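PDB 4YMX: ABC-type amino acid transport system, periplasmic component from Caldanaerobacter subterraneus subsp. tengcongensis MB4, which probably captures amino acids such as the arginine bound in its cleft and delivers them to the membrane part of an ABC transporter. Local coordinates for residues V100-I104 against A223-A227; F119-Y123 against V237-I241. All blocks are in the same frame, centred on the assembly; numbering follows the deposited sequence.

Interaction 1. Residues V100-I104 against A223-A227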
loop_
_atom_site.group_PDB
_atom_site.type_symbol
_atom_site.label_atom_id
_atom_site.label_comp_id
_atom_site.label_asym_id
_atom_site.label_seq_id
_atom_site.Cartn_x
_atom_site.Cartn_y
_atom_site.Cartn_z
ATOM N N VAL A 100 2.120 -17.346 -3.917
ATOM C CA VAL A 100 2.330 -16.864 -2.548
ATOM C C VAL A 100 1.160 -17.377 -1.715
ATOM O O VAL A 100 0.111 -17.725 -2.268
ATOM C CB VAL A 100 2.410 -15.308 -2.439
ATOM C CG1 VAL A 100 3.537 -14.750 -3.285
ATOM C CG2 VAL A 100 1.088 -14.669 -2.816
ATOM N N ASP A 101 1.340 -17.431 -0.397
ATOM C CA ASP A 101 0.291 -17.888 0.514
ATOM C C ASP A 101 -0.569 -16.748 1.057
ATOM O O ASP A 101 -1.731 -16.944 1.406
ATOM C CB ASP A 101 0.907 -18.632 1.700
ATOM C CG ASP A 101 1.751 -19.811 1.278
ATOM O OD1 ASP A 101 1.280 -20.606 0.439
ATOM O OD2 ASP A 101 2.885 -19.941 1.785
ATOM N N MET A 102 0.015 -15.560 1.152
ATOM C CA MET A 102 -0.707 -14.396 1.628
ATOM C C MET A 102 -0.087 -13.155 1.022
ATOM O O MET A 102 1.071 -13.173 0.588
ATOM C CB MET A 102 -0.705 -14.305 3.163
ATOM C CG MET A 102 0.663 -14.051 3.776
ATOM S SD MET A 102 0.557 -13.973 5.570
ATOM C CE MET A 102 2.289 -13.862 6.011
ATOM N N VAL A 103 -0.880 -12.091 0.981
ATOM C CA VAL A 103 -0.400 -10.799 0.525
ATOM C C VAL A 103 -0.622 -9.783 1.633
ATOM O O VAL A 103 -1.722 -9.667 2.178
ATOM C CB VAL A 103 -1.124 -10.336 -0.757
ATOM C CG1 VAL A 103 -0.869 -8.852 -1.021
ATOM C CG2 VAL A 103 -0.707 -11.192 -1.952
ATOM N N ILE A 104 0.440 -9.067 1.987
ATOM C CA ILE A 104 0.327 -7.927 2.879
ATOM C C ILE A 104 1.029 -6.786 2.161
ATOM O O ILE A 104 2.237 -6.833 1.951
ATOM C CB ILE A 104 0.960 -8.184 4.258
ATOM C CG1 ILE A 104 0.634 -9.601 4.751
ATOM C CG2 ILE A 104 0.443 -7.157 5.247
ATOM C CD1 ILE A 104 1.031 -9.854 6.212
ATOM N N ALA A 223 -5.873 -4.646 4.715
ATOM C CA ALA A 223 -6.131 -5.971 5.273
ATOM C C ALA A 223 -5.212 -6.983 4.614
ATOM O O ALA A 223 -4.651 -6.711 3.556
ATOM C CB ALA A 223 -7.591 -6.363 5.075
ATOM N N VAL A 224 -5.062 -8.149 5.239
ATOM C CA VAL A 224 -4.262 -9.231 4.674
ATOM C C VAL A 224 -5.127 -10.036 3.716
ATOM O O VAL A 224 -6.285 -10.330 4.017
ATOM C CB VAL A 224 -3.717 -10.162 5.777
ATOM C CG1 VAL A 224 -2.979 -11.344 5.171
ATOM C CG2 VAL A 224 -2.801 -9.391 6.712
ATOM N N ALA A 225 -4.576 -10.370 2.552
ATOM C CA ALA A 225 -5.283 -11.230 1.602
ATOM C C ALA A 225 -4.728 -12.643 1.584
ATOM O O ALA A 225 -3.509 -12.868 1.678
ATOM C CB ALA A 225 -5.247 -10.647 0.195
ATOM N N VAL A 226 -5.641 -13.614 1.537
ATOM C CA VAL A 226 -5.281 -15.014 1.322
ATOM C C VAL A 226 -6.112 -15.562 0.175
ATOM O O VAL A 226 -7.101 -14.950 -0.239
ATOM C CB VAL A 226 -5.474 -15.910 2.585
ATOM C CG1 VAL A 226 -4.627 -15.400 3.750
ATOM C CG2 VAL A 226 -6.952 -16.007 2.976
ATOM N N ALA A 227 -5.719 -16.721 -0.339
ATOM C CA ALA A 227 -6.456 -17.332 -1.437
ATOM C C ALA A 227 -7.890 -17.645 -1.023
ATOM O O ALA A 227 -8.169 -17.949 0.144
ATOM C CB ALA A 227 -5.766 -18.586 -1.908
HETATM O O HOH W 1 -3.581 -18.558 0.405
#

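Interaction 2. Residues F119-Y123 against V237-I241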
loop_
_atom_site.group_PDB
_atom_site.type_symbol
_atom_site.label_atom_id
_atom_site.label_comp_id
_atom_site.label_asym_id
_atom_site.label_seq_id
_atom_site.Cartn_x
_atom_site.Cartn_y
_atom_site.Cartn_z
ATOM N N PHE A 119 -10.166 -11.663 2.565
ATOM C CA PHE A 119 -9.446 -10.668 3.358
ATOM C C PHE A 119 -9.644 -10.835 4.852
ATOM O O PHE A 119 -10.728 -11.197 5.329
ATOM C CB PHE A 119 -9.853 -9.248 2.963
ATOM C CG PHE A 119 -9.314 -8.812 1.640
ATOM C CD1 PHE A 119 -8.052 -8.239 1.543
ATOM C CD2 PHE A 119 -10.067 -8.975 0.488
ATOM C CE1 PHE A 119 -7.550 -7.832 0.307
ATOM C CE2 PHE A 119 -9.576 -8.571 -0.744
ATOM C CZ PHE A 119 -8.310 -8.000 -0.834
ATOM N N SER A 120 -8.578 -10.545 5.587
ATOM C CA SER A 120 -8.640 -10.461 7.035
ATOM C C SER A 120 -9.421 -9.237 7.477
ATOM O O SER A 120 -9.824 -8.395 6.668
ATOM C CB SER A 120 -7.221 -10.367 7.592
ATOM O OG SER A 120 -6.689 -9.065 7.346
ATOM N N ASP A 121 -9.611 -9.139 8.784
ATOM C CA ASP A 121 -10.071 -7.902 9.388
ATOM C C ASP A 121 -9.094 -6.788 9.029
ATOM O O ASP A 121 -7.908 -7.042 8.774
ATOM C CB ASP A 121 -10.137 -8.058 10.908
ATOM C CG ASP A 121 -11.176 -9.071 11.349
ATOM O OD1 ASP A 121 -12.285 -9.074 10.777
ATOM O OD2 ASP A 121 -10.888 -9.846 12.284
ATOM N N LEU A 122 -9.584 -5.553 9.003
ATOM C CA LEU A 122 -8.704 -4.407 8.771
ATOM C C LEU A 122 -7.661 -4.300 9.882
ATOM O O LEU A 122 -7.959 -4.555 11.059
ATOM C CB LEU A 122 -9.504 -3.105 8.708
ATOM C CG LEU A 122 -10.452 -2.910 7.531
ATOM C CD1 LEU A 122 -11.319 -1.699 7.781
ATOM C CD2 LEU A 122 -9.667 -2.728 6.249
ATOM N N TYR A 123 -6.436 -3.923 9.518
ATOM C CA TYR A 123 -5.392 -3.714 10.520
ATOM C C TYR A 123 -4.847 -2.277 10.524
ATOM O O TYR A 123 -4.023 -1.928 11.376
ATOM C CB TYR A 123 -4.247 -4.729 10.367
ATOM C CG TYR A 123 -3.490 -4.603 9.069
ATOM C CD1 TYR A 123 -2.518 -3.621 8.900
ATOM C CD2 TYR A 123 -3.743 -5.463 8.005
ATOM C CE1 TYR A 123 -1.833 -3.494 7.710
ATOM C CE2 TYR A 123 -3.044 -5.343 6.809
ATOM C CZ TYR A 123 -2.096 -4.355 6.673
ATOM O OH TYR A 123 -1.412 -4.218 5.488
ATOM N N VAL A 237 -4.468 -15.598 10.656
ATOM C CA VAL A 237 -4.160 -14.193 10.416
ATOM C C VAL A 237 -5.052 -13.297 11.272
ATOM O O VAL A 237 -4.568 -12.357 11.919
ATOM C CB VAL A 237 -4.274 -13.819 8.917
ATOM C CG1 VAL A 237 -4.178 -12.303 8.721
ATOM C CG2 VAL A 237 -3.186 -14.514 8.126
ATOM N N ASN A 238 -6.326 -13.574 11.299
ATOM C CA ASN A 238 -7.237 -12.785 12.092
ATOM C C ASN A 238 -6.953 -12.886 13.567
ATOM O O ASN A 238 -7.042 -11.921 14.234
ATOM C CB ASN A 238 -8.690 -13.157 11.810
ATOM C CG ASN A 238 -9.228 -12.498 10.584
ATOM O OD1 ASN A 238 -8.795 -11.454 10.197
ATOM N ND2 ASN A 238 -10.202 -13.106 10.017
ATOM N N GLU A 239 -6.593 -14.072 14.033
ATOM C CA GLU A 239 -6.195 -14.248 15.429
ATOM C C GLU A 239 -4.945 -13.437 15.768
ATOM O O GLU A 239 -4.861 -12.824 16.833
ATOM C CB GLU A 239 -5.959 -15.733 15.746
ATOM C CG GLU A 239 -7.216 -16.601 15.756
ATOM C CD GLU A 239 -6.910 -18.079 15.949
ATOM O OE1 GLU A 239 -5.906 -18.403 16.620
ATOM O OE2 GLU A 239 -7.670 -18.920 15.422
ATOM N N VAL A 240 -3.967 -13.437 14.871
ATOM C CA VAL A 240 -2.718 -12.715 15.118
ATOM C C VAL A 240 -2.951 -11.208 15.146
ATOM O O VAL A 240 -2.429 -10.515 16.021
ATOM C CB VAL A 240 -1.639 -13.083 14.071
ATOM C CG1 VAL A 240 -0.460 -12.121 14.143
ATOM C CG2 VAL A 240 -1.192 -14.528 14.277
ATOM N N ILE A 241 -3.745 -10.703 14.204
ATOM C CA ILE A 241 -4.083 -9.280 14.203
ATOM C C ILE A 241 -4.792 -8.905 15.503
ATOM O O ILE A 241 -4.453 -7.905 16.133
ATOM C CB ILE A 241 -4.945 -8.887 12.997
ATOM C CG1 ILE A 241 -4.137 -9.062 11.712
ATOM C CG2 ILE A 241 -5.439 -7.440 13.136
ATOM C CD1 ILE A 241 -4.969 -8.935 10.453
HETATM O O HOH W 2 -11.805 -12.015 7.721
HETATM O O HOH W 3 -8.400 -9.555 13.435
#

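Interaction 1. Residues V100-I104 against A223-A227
Val103 and Ala225 grip each other through both of their peptide groups, an antiparallel hydrogen-bonded pair in the mixed five-stranded sheet of one lobe of this periplasmic-binding-protein fold. Val103 N donates to Ala225 O over 2.8 Å, nearly straight (163° at the hydrogen) although the donor stands 20° from the carbonyl plane. The return bond, from Ala225 N to Val103 O at 3.0 Å, lies in the plane of its carbonyl. Ala225 O also receives a CA-H contact from Met102 CA at 3.2 Å.

Farther along, water 1 bridges the strands, donating to Asp101 O and accepting from Ala227 N (2.9 Å). Asp101 OD2 takes the N-H of Val40, and backbone hydrogen bonds of Asp101 with Val40 and of Met102 with Gly42 join those two strands. Ile104 O accepts from Thr43 OG1, while Val224 and Val226 make backbone hydrogen bonds with Ser120 and Asp118 of strand 117-124.

Beta-branched and small residues suit this buried site. Val103 CB lies 4.2 Å from Ala225 CB on one side of the sheet, where Phe119 covers the alanine. On the other side Met102, Val224 and Val226 lie beneath helices 65-77 and 231-247. Ile104 and Val224 cross obliquely: with CG1 of Ile104 beside its own backbone N (chi1 -41°), Ile104 CD1 meets Val224 CG2 at 3.9 Å.

Interaction 2. Residues F119-Y123 against V237-I241
Asn238 OD1 takes the backbone N-H of Asp121 over 2.8 Å, the direct hydrogen bond between strand 119-123 and helix 237-241. The two elements belong to the alpha/beta sandwich of one lobe of the binding-protein fold, in which helix 231-247 packs on the sheet next to strand 117-124; here the segment axes run 14° from parallel and approach to 7.8 Å. The bond is nearly straight at the hydrogen (167°), with the donor slightly off the plane of the amide's carbonyl.

Asparagine suits this place because its amide offers an acceptor and a donor at once. While OD1 holds Asp121, ND2 donates to water 2, which in turn donates to Phe119 O, so the side chain spans successive polar groups of the strand. The Asp121 carboxylate stacks on this amide, their planes 21° apart. Asp121 OD2 and Asn238 OD1, both acceptors, stand 3.4 Å apart without bonding; water 3 donates to Asp121 OD2 and to Asn238 O, giving this exposed side a second bridge.

Toward the interior, aliphatic groups surround a single buried hydroxyl. Ser120 is small enough to let the helix come near, its CB lying 3.8 Å from Val237 CG1. Its OG, set between the backbone N and the carbonyl carbon, reaches forward to the carbonyl of the next residue, donating to Asp121 O, and also accepts the N-H of Val224 on the adjoining strand, so this buried hydroxyl is satisfied in both roles. Ile241 covers the inner part of the contact with its two branches: CG2 packs against Tyr123 CB, while CD1 approaches the tyrosine ring obliquely and comes within 3.6 Å of Ser120 OG.

Overall arrangement
Both contacts belong to the same lobe and sheet, but they hold it together differently. Interaction 1 is buried and pairs strands within the sheet, relying on backbone hydrogen bonds and aliphatic packing; interaction 2 lays a helix over an outermost strand, and is partly open, so an amide, a carboxylate and two waters share its work. Strand 222-227 connects them: it lies between strands 102-103 and 117-124 and leads along the chain into helix 231-247. Their centres are 10 Å apart, and they meet directly where Ser120 N lies 2.8 Å from Val224 O, a probable hydrogen bond, and where Ile104 CG2 packs against Tyr123 OH.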